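Local coordinates for protein alanine racemase (Oenococcus oeni PSU-1, PDB 3HUR) that belongs to the alanine racemase family, pairing an N-terminal alpha/beta-barrel (TIM-barrel) domain with a C-terminal domain built mainly of beta strands, at residues T164-A169 and E181-R186; F288-G293 and G314-D319. One frame throughout, in Å; residues are numbered along the deposited sequence.

Contact 1: T164-A169 and E181-R186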
ATOM      1  N   THR A 164      29.767  13.372  22.540  1.00 30.06           N
ATOM      2  CA  THR A 164      29.666  13.294  21.081  1.00 30.63           C
ATOM      3  C   THR A 164      29.126  11.917  20.712  1.00 32.02           C
ATOM      4  O   THR A 164      28.951  11.060  21.569  1.00 31.56           O
ATOM      5  CB  THR A 164      31.080  13.413  20.439  1.00 30.98           C
ATOM      6  OG1 THR A 164      30.987  13.737  19.047  1.00 28.40           O
ATOM      7  CG2 THR A 164      31.873  12.100  20.597  1.00 27.46           C
ATOM      8  N   HIS A 165      28.947  11.649  19.433  1.00 33.87           N
ATOM      9  CA  HIS A 165      28.767  10.235  19.021  1.00 35.64           C
ATOM     10  C   HIS A 165      29.227  10.085  17.603  1.00 37.29           C
ATOM     11  O   HIS A 165      29.264  11.072  16.844  1.00 37.55           O
ATOM     12  CB  HIS A 165      27.290   9.834  19.034  1.00 36.16           C
ATOM     13  CG  HIS A 165      26.507  10.535  17.974  1.00 35.18           C
ATOM     14  ND1 HIS A 165      26.084   9.900  16.832  1.00 37.01           N
ATOM     15  CD2 HIS A 165      26.196  11.847  17.827  1.00 36.01           C
ATOM     16  CE1 HIS A 165      25.490  10.785  16.046  1.00 40.59           C
ATOM     17  NE2 HIS A 165      25.559  11.975  16.622  1.00 40.02           N
ATOM     18  N   PHE A 166      29.455   8.831  17.248  1.00 39.06           N
ATOM     19  CA  PHE A 166      30.028   8.439  15.988  1.00 41.44           C
ATOM     20  C   PHE A 166      28.928   7.994  15.032  1.00 42.58           C
ATOM     21  O   PHE A 166      28.225   7.062  15.309  1.00 42.70           O
ATOM     22  CB  PHE A 166      31.056   7.311  16.237  1.00 41.47           C
ATOM     23  CG  PHE A 166      32.203   7.755  17.120  1.00 44.49           C
ATOM     24  CD1 PHE A 166      33.271   8.485  16.591  1.00 48.35           C
ATOM     25  CD2 PHE A 166      32.190   7.528  18.482  1.00 45.78           C
ATOM     26  CE1 PHE A 166      34.305   8.965  17.416  1.00 47.35           C
ATOM     27  CE2 PHE A 166      33.231   7.982  19.294  1.00 46.43           C
ATOM     28  CZ  PHE A 166      34.293   8.696  18.750  1.00 46.51           C
ATOM     29  N   ALA A 167      28.810   8.672  13.898  1.00 44.68           N
ATOM     30  CA  ALA A 167      27.836   8.343  12.882  1.00 46.27           C
ATOM     31  C   ALA A 167      28.043   7.006  12.202  1.00 48.29           C
ATOM     32  O   ALA A 167      27.079   6.399  11.746  1.00 50.23           O
ATOM     33  CB  ALA A 167      27.811   9.413  11.846  1.00 46.02           C
ATOM     34  N   THR A 168      29.263   6.513  12.099  1.00 49.84           N
ATOM     35  CA  THR A 168      29.459   5.374  11.230  1.00 51.14           C
ATOM     36  C   THR A 168      29.887   4.129  11.988  1.00 52.52           C
ATOM     37  O   THR A 168      30.412   3.167  11.405  1.00 52.71           O
ATOM     38  CB  THR A 168      30.432   5.721  10.091  1.00 51.31           C
ATOM     39  OG1 THR A 168      31.674   6.121  10.655  1.00 51.54           O
ATOM     40  CG2 THR A 168      29.849   6.871   9.187  1.00 51.22           C
ATOM     41  N   ALA A 169      29.616   4.113  13.282  1.00 54.06           N
ATOM     42  CA  ALA A 169      29.866   2.921  14.073  1.00 55.36           C
ATOM     43  C   ALA A 169      28.949   1.754  13.644  1.00 56.74           C
ATOM     44  O   ALA A 169      29.354   0.610  13.748  1.00 56.77           O
ATOM     45  CB  ALA A 169      29.705   3.232  15.565  1.00 55.27           C
ATOM     46  N   GLU A 181      37.680   7.137  12.264  1.00 47.08           N
ATOM     47  CA  GLU A 181      38.973   7.645  12.758  1.00 46.89           C
ATOM     48  C   GLU A 181      38.955   9.148  12.737  1.00 46.40           C
ATOM     49  O   GLU A 181      39.409   9.781  13.683  1.00 46.32           O
ATOM     50  CB  GLU A 181      40.190   7.132  11.952  1.00 46.90           C
ATOM     51  CG  GLU A 181      40.489   5.629  12.133  1.00 47.31           C
ATOM     52  CD  GLU A 181      40.662   5.232  13.590  1.00 48.75           C
ATOM     53  OE1 GLU A 181      40.131   4.172  14.001  1.00 48.87           O
ATOM     54  OE2 GLU A 181      41.337   5.998  14.325  1.00 49.48           O
ATOM     55  N   GLU A 182      38.425   9.721  11.667  1.00 45.86           N
ATOM     56  CA  GLU A 182      38.401  11.167  11.531  1.00 46.48           C
ATOM     57  C   GLU A 182      37.649  11.792  12.699  1.00 46.34           C
ATOM     58  O   GLU A 182      38.134  12.747  13.323  1.00 47.07           O
ATOM     59  CB  GLU A 182      37.753  11.559  10.214  1.00 46.82           C
ATOM     60  CG  GLU A 182      37.743  13.027   9.924  1.00 49.54           C
ATOM     61  CD  GLU A 182      37.116  13.361   8.552  1.00 55.15           C
ATOM     62  OE1 GLU A 182      37.003  12.457   7.669  1.00 57.58           O
ATOM     63  OE2 GLU A 182      36.743  14.544   8.353  1.00 58.34           O
ATOM     64  N   GLN A 183      36.487  11.234  13.025  1.00 45.57           N
ATOM     65  CA  GLN A 183      35.699  11.749  14.142  1.00 45.01           C
ATOM     66  C   GLN A 183      36.460  11.624  15.468  1.00 44.74           C
ATOM     67  O   GLN A 183      36.482  12.556  16.283  1.00 44.50           O
ATOM     68  CB  GLN A 183      34.351  11.024  14.232  1.00 44.97           C
ATOM     69  CG  GLN A 183      33.349  11.375  13.121  1.00 44.36           C
ATOM     70  CD  GLN A 183      31.903  11.007  13.475  1.00 41.20           C
ATOM     71  OE1 GLN A 183      31.501   9.836  13.445  1.00 38.40           O
ATOM     72  NE2 GLN A 183      31.136  12.013  13.819  1.00 39.46           N
ATOM     73  N   LEU A 184      37.081  10.472  15.695  1.00 44.44           N
ATOM     74  CA  LEU A 184      37.877  10.282  16.906  1.00 44.91           C
ATOM     75  C   LEU A 184      39.069  11.275  16.966  1.00 45.76           C
ATOM     76  O   LEU A 184      39.420  11.769  18.039  1.00 45.90           O
ATOM     77  CB  LEU A 184      38.373   8.850  16.963  1.00 44.49           C
ATOM     78  CG  LEU A 184      39.049   8.393  18.247  1.00 44.44           C
ATOM     79  CD1 LEU A 184      38.146   8.690  19.463  1.00 42.12           C
ATOM     80  CD2 LEU A 184      39.426   6.899  18.129  1.00 41.33           C
ATOM     81  N   ARG A 185      39.653  11.599  15.813  1.00 46.59           N
ATOM     82  CA  ARG A 185      40.711  12.621  15.773  1.00 48.14           C
ATOM     83  C   ARG A 185      40.109  13.944  16.278  1.00 47.56           C
ATOM     84  O   ARG A 185      40.612  14.525  17.263  1.00 47.14           O
ATOM     85  CB  ARG A 185      41.395  12.681  14.368  1.00 48.78           C
ATOM     86  CG  ARG A 185      42.052  14.029  13.866  1.00 52.31           C
ATOM     87  CD  ARG A 185      43.512  13.811  13.478  1.00 56.99           C
ATOM     88  NE  ARG A 185      43.958  14.224  12.134  1.00 61.91           N
ATOM     89  CZ  ARG A 185      44.916  15.137  11.852  1.00 64.21           C
ATOM     90  NH1 ARG A 185      45.531  15.859  12.800  1.00 63.75           N
ATOM     91  NH2 ARG A 185      45.237  15.367  10.578  1.00 64.88           N
ATOM     92  N   ARG A 186      39.005  14.370  15.666  1.00 46.61           N
ATOM     93  CA  ARG A 186      38.375  15.625  16.075  1.00 46.44           C
ATOM     94  C   ARG A 186      38.006  15.672  17.563  1.00 45.05           C
ATOM     95  O   ARG A 186      38.239  16.685  18.228  1.00 45.12           O
ATOM     96  CB  ARG A 186      37.153  15.912  15.220  1.00 46.94           C
ATOM     97  CG  ARG A 186      37.453  16.670  13.920  1.00 50.68           C
ATOM     98  CD  ARG A 186      36.659  15.999  12.795  1.00 55.60           C
ATOM     99  NE  ARG A 186      36.706  16.707  11.508  1.00 59.21           N
ATOM    100  CZ  ARG A 186      35.893  16.449  10.474  1.00 60.49           C
ATOM    101  NH1 ARG A 186      34.944  15.506  10.552  1.00 60.52           N
ATOM    102  NH2 ARG A 186      36.026  17.138   9.351  1.00 60.57           N
TER
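In the alpha/beta barrel of the N-terminal domain, Phe166 and Ala167 of the loop that leaves strand 157-163 meet Gln183 and Leu184 of the following helix, 174-191. The contact thus lies inside one beta-loop-alpha unit, with the loop folded back against its own helix. Phe166 and Gln183 are the facing pair, their CA atoms 6.8 Å apart, and their side chains run past each other in opposite directions. Gln183 has CG beside its backbone N (chi1 -71°), and from there the extended chain reaches across to the loop backbone. Gln183 OE1 accepts a hydrogen bond from Ala167 N at 3.0 Å. The donor lies in the carbonyl plane on a lone pair, although the bond is bent, with 139° at the hydrogen. Gln183 OE1 also lies 3.3 Å from Phe166 CA, so it sits close to both Phe166 CA and Ala167 N, which flank the carbonyl carbon of Phe166. The other end of the amide, NE2, makes a weak hydrogen bond to Thr131 O, so the amide reaches a second loop of the barrel as well, though weakly. The Phe166 ring stands almost perpendicular to this amide, its plane turned by 85°, and meets the helix edge-on: Phe166 CD1 is 3.6 Å from Gln183 CB, while Leu184 N lies in the ring plane, 3.6 Å from CE1. Phe180, one turn earlier on the helix, stacks with the ring, and Ile218 and Thr208 also touch it. Phe166 CZ, at the tip of the ring, meets the CD1 methyl of Leu184 at 3.9 Å.

Contact 2: F288-G293 and G314-D319; sequences FGYNDG and GRITMD. With SO4 (sulfate ion), chain C.
Tyr290 and Asn291 present their backbone N-H groups to the carbonyls of Thr317 and Met318, while the chain from Gly289 to Asp292 makes a type I beta turn. Tyr290 N donates to Thr317 O at 2.9 Å, nearly straight at 163°, and Asn291 N to Met318 O at 3.1 Å; both donors lie in the carbonyl planes, on lone pairs. Within the turn, Asp292 N bonds to Gly289 O, and the carboxylate of Asp292 folds back so that OD2 takes Gly289 N on its anti lone pair, at 3.2 Å. Gly289 comes very near segment 314-319, with its CA 3.3 Å from Thr317 O, a CA-H...O contact. Both segments are loops of the C-terminal beta domain: 288-293 follows strand 281-286, whereas the loop containing 314-319 leads into strand 321-324, and these two strands pair antiparallel in the mixed sheet. Crossing Ile316 at about a right angle, the Tyr290 ring has CE2 3.2 Å from Ile316 O, which approaches the edge near the ring plane. Ile316 CG2 rests off-centre over a face, 4.1 Å from the centroid of the Tyr290 ring and 30° off the normal, a CH-pi contact. Met318 is bent at both chi2 and chi3, curling its chain so that the CE methyl meets Asn291 OD1 at 3.2 Å, while SD packs loosely against Tyr290 CB. Here the surface joins other copies of the protein: Tyr290 and Met318 both pack on Met318 of a second subunit, and Asn291 ND2 is hydrogen-bonded to Glu350 of a third. Beyond the turn, Gly293 N donates to O1 of a sulfate ion, which Arg369 also binds.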
ATOM      1  N   PHE A 288      -5.939 -13.091  13.137  1.00 28.21           N
ATOM      2  CA  PHE A 288      -5.275 -12.148  12.280  1.00 28.04           C
ATOM      3  C   PHE A 288      -5.166 -12.633  10.856  1.00 28.36           C
ATOM      4  O   PHE A 288      -5.181 -13.815  10.567  1.00 26.90           O
ATOM      5  CB  PHE A 288      -3.890 -11.826  12.826  1.00 28.52           C
ATOM      6  CG  PHE A 288      -3.035 -13.025  13.052  1.00 27.49           C
ATOM      7  CD1 PHE A 288      -2.268 -13.526  12.045  1.00 26.35           C
ATOM      8  CD2 PHE A 288      -3.009 -13.648  14.283  1.00 29.38           C
ATOM      9  CE1 PHE A 288      -1.478 -14.625  12.248  1.00 27.91           C
ATOM     10  CE2 PHE A 288      -2.191 -14.747  14.508  1.00 28.16           C
ATOM     11  CZ  PHE A 288      -1.435 -15.234  13.477  1.00 28.23           C
ATOM     12  N   GLY A 289      -4.993 -11.674   9.960  1.00 29.97           N
ATOM     13  CA  GLY A 289      -4.717 -11.971   8.564  1.00 30.52           C
ATOM     14  C   GLY A 289      -4.227 -10.759   7.837  1.00 31.27           C
ATOM     15  O   GLY A 289      -3.674  -9.850   8.439  1.00 32.54           O
ATOM     16  N   TYR A 290      -4.491 -10.692   6.541  1.00 32.09           N
ATOM     17  CA  TYR A 290      -3.866  -9.665   5.716  1.00 32.71           C
ATOM     18  C   TYR A 290      -4.333  -8.264   5.984  1.00 32.55           C
ATOM     19  O   TYR A 290      -3.785  -7.364   5.390  1.00 32.77           O
ATOM     20  CB  TYR A 290      -4.022  -9.987   4.225  1.00 32.60           C
ATOM     21  CG  TYR A 290      -3.238 -11.213   3.821  1.00 34.88           C
ATOM     22  CD1 TYR A 290      -1.849 -11.190   3.780  1.00 35.85           C
ATOM     23  CD2 TYR A 290      -3.884 -12.392   3.460  1.00 36.48           C
ATOM     24  CE1 TYR A 290      -1.128 -12.329   3.419  1.00 38.65           C
ATOM     25  CE2 TYR A 290      -3.171 -13.525   3.094  1.00 37.17           C
ATOM     26  CZ  TYR A 290      -1.805 -13.498   3.072  1.00 39.02           C
ATOM     27  OH  TYR A 290      -1.119 -14.648   2.685  1.00 42.31           O
ATOM     28  N   ASN A 291      -5.372  -8.079   6.806  1.00 33.27           N
ATOM     29  CA  ASN A 291      -5.767  -6.745   7.282  1.00 33.76           C
ATOM     30  C   ASN A 291      -4.668  -6.145   8.100  1.00 33.08           C
ATOM     31  O   ASN A 291      -4.678  -4.938   8.312  1.00 32.70           O
ATOM     32  CB  ASN A 291      -6.933  -6.808   8.264  1.00 35.12           C
ATOM     33  CG  ASN A 291      -8.233  -6.449   7.654  1.00 39.07           C
ATOM     34  OD1 ASN A 291      -8.271  -5.913   6.545  1.00 45.73           O
ATOM     35  ND2 ASN A 291      -9.339  -6.736   8.378  1.00 39.53           N
ATOM     36  N   ASP A 292      -3.799  -7.003   8.642  1.00 31.91           N
ATOM     37  CA  ASP A 292      -2.801  -6.583   9.597  1.00 31.71           C
ATOM     38  C   ASP A 292      -1.493  -6.346   8.887  1.00 31.16           C
ATOM     39  O   ASP A 292      -0.772  -7.289   8.533  1.00 31.95           O
ATOM     40  CB  ASP A 292      -2.636  -7.632  10.698  1.00 31.74           C
ATOM     41  CG  ASP A 292      -3.925  -7.826  11.517  1.00 32.74           C
ATOM     42  OD1 ASP A 292      -4.348  -6.866  12.167  1.00 30.56           O
ATOM     43  OD2 ASP A 292      -4.503  -8.937  11.523  1.00 35.82           O
ATOM     44  N   GLY A 293      -1.196  -5.076   8.682  1.00 29.83           N
ATOM     45  CA  GLY A 293      -0.027  -4.676   7.967  1.00 29.18           C
ATOM     46  C   GLY A 293       1.229  -5.175   8.604  1.00 28.87           C
ATOM     47  O   GLY A 293       2.156  -5.466   7.908  1.00 30.24           O
ATOM     48  N   GLY A 314      -3.003 -23.594   4.992  1.00 47.02           N
ATOM     49  CA  GLY A 314      -4.144 -23.242   4.186  1.00 46.41           C
ATOM     50  C   GLY A 314      -4.056 -21.819   3.730  1.00 45.92           C
ATOM     51  O   GLY A 314      -2.961 -21.262   3.643  1.00 46.45           O
ATOM     52  N   ARG A 315      -5.223 -21.248   3.435  1.00 44.72           N
ATOM     53  CA  ARG A 315      -5.356 -19.873   2.952  1.00 43.63           C
ATOM     54  C   ARG A 315      -5.496 -18.957   4.184  1.00 42.41           C
ATOM     55  O   ARG A 315      -6.319 -19.230   5.080  1.00 42.35           O
ATOM     56  CB  ARG A 315      -6.612 -19.736   2.077  1.00 43.21           C
ATOM     57  N   ILE A 316      -4.686 -17.903   4.236  1.00 39.83           N
ATOM     58  CA  ILE A 316      -4.881 -16.846   5.210  1.00 38.13           C
ATOM     59  C   ILE A 316      -5.880 -15.856   4.632  1.00 36.28           C
ATOM     60  O   ILE A 316      -5.745 -15.429   3.512  1.00 35.94           O
ATOM     61  CB  ILE A 316      -3.555 -16.150   5.499  1.00 38.60           C
ATOM     62  CG1 ILE A 316      -2.604 -17.126   6.180  1.00 39.38           C
ATOM     63  CG2 ILE A 316      -3.735 -14.914   6.391  1.00 38.22           C
ATOM     64  CD1 ILE A 316      -1.213 -16.543   6.438  1.00 39.06           C
ATOM     65  N   THR A 317      -6.893 -15.481   5.387  1.00 34.70           N
ATOM     66  CA  THR A 317      -7.847 -14.491   4.889  1.00 33.33           C
ATOM     67  C   THR A 317      -7.485 -13.090   5.415  1.00 32.85           C
ATOM     68  O   THR A 317      -6.367 -12.847   5.836  1.00 32.91           O
ATOM     69  CB  THR A 317      -9.306 -14.850   5.262  1.00 32.98           C
ATOM     70  OG1 THR A 317      -9.468 -14.849   6.682  1.00 33.19           O
ATOM     71  CG2 THR A 317      -9.709 -16.197   4.723  1.00 31.24           C
ATOM     72  N   MET A 318      -8.429 -12.174   5.389  1.00 32.08           N
ATOM     73  CA  MET A 318      -8.202 -10.867   5.950  1.00 32.21           C
ATOM     74  C   MET A 318      -8.063 -10.879   7.498  1.00 32.00           C
ATOM     75  O   MET A 318      -7.409 -10.002   8.074  1.00 32.11           O
ATOM     76  CB  MET A 318      -9.340  -9.912   5.541  1.00 31.26           C
ATOM     77  CG  MET A 318      -9.455  -9.717   4.048  1.00 33.02           C
ATOM     78  SD  MET A 318      -7.996  -8.980   3.254  1.00 34.19           S
ATOM     79  CE  MET A 318      -8.127  -7.270   3.646  1.00 19.67           C
ATOM     80  N   ASP A 319      -8.682 -11.832   8.167  1.00 31.34           N
ATOM     81  CA  ASP A 319      -8.681 -11.823   9.626  1.00 32.02           C
ATOM     82  C   ASP A 319      -8.604 -13.197  10.219  1.00 31.64           C
ATOM     83  O   ASP A 319      -8.897 -13.374  11.379  1.00 33.22           O
ATOM     84  CB  ASP A 319      -9.921 -11.089  10.165  1.00 32.21           C
ATOM     85  CG  ASP A 319     -11.277 -11.757   9.758  1.00 37.33           C
ATOM     86  OD1 ASP A 319     -11.295 -12.810   9.074  1.00 40.13           O
ATOM     87  OD2 ASP A 319     -12.363 -11.210  10.136  1.00 44.12           O
TER
HETATM   88  S   SO4 C 396      -0.809  -2.149  11.018  1.00 51.15           S
HETATM   89  O1  SO4 C 396      -1.783  -3.088  10.431  1.00 53.24           O
HETATM   90  O2  SO4 C 396      -1.112  -0.928  10.254  1.00 42.35           O
HETATM   91  O3  SO4 C 396      -0.953  -2.093  12.532  1.00 44.44           O
HETATM   92  O4  SO4 C 396       0.558  -2.624  10.753  1.00 48.03           O

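The two contacts lie on opposite sides of the chain's centre, their own centres about 46 Å apart, one in the N-terminal barrel and the other in the C-terminal beta domain. Contact 1 is largely buried and joins a loop to the helix that follows it. Contact 2 is only partly buried and brings together two loops next to paired strands, across a longer interval of sequence. Their polar chemistry differs accordingly: in contact 1 a side-chain amide serves the loop backbone beside an aromatic ring that meets the helix edge-on, whereas contact 2 is held by backbone-to-backbone bonds. No other subunit touches contact 1, while contact 2 meets two neighbouring subunits.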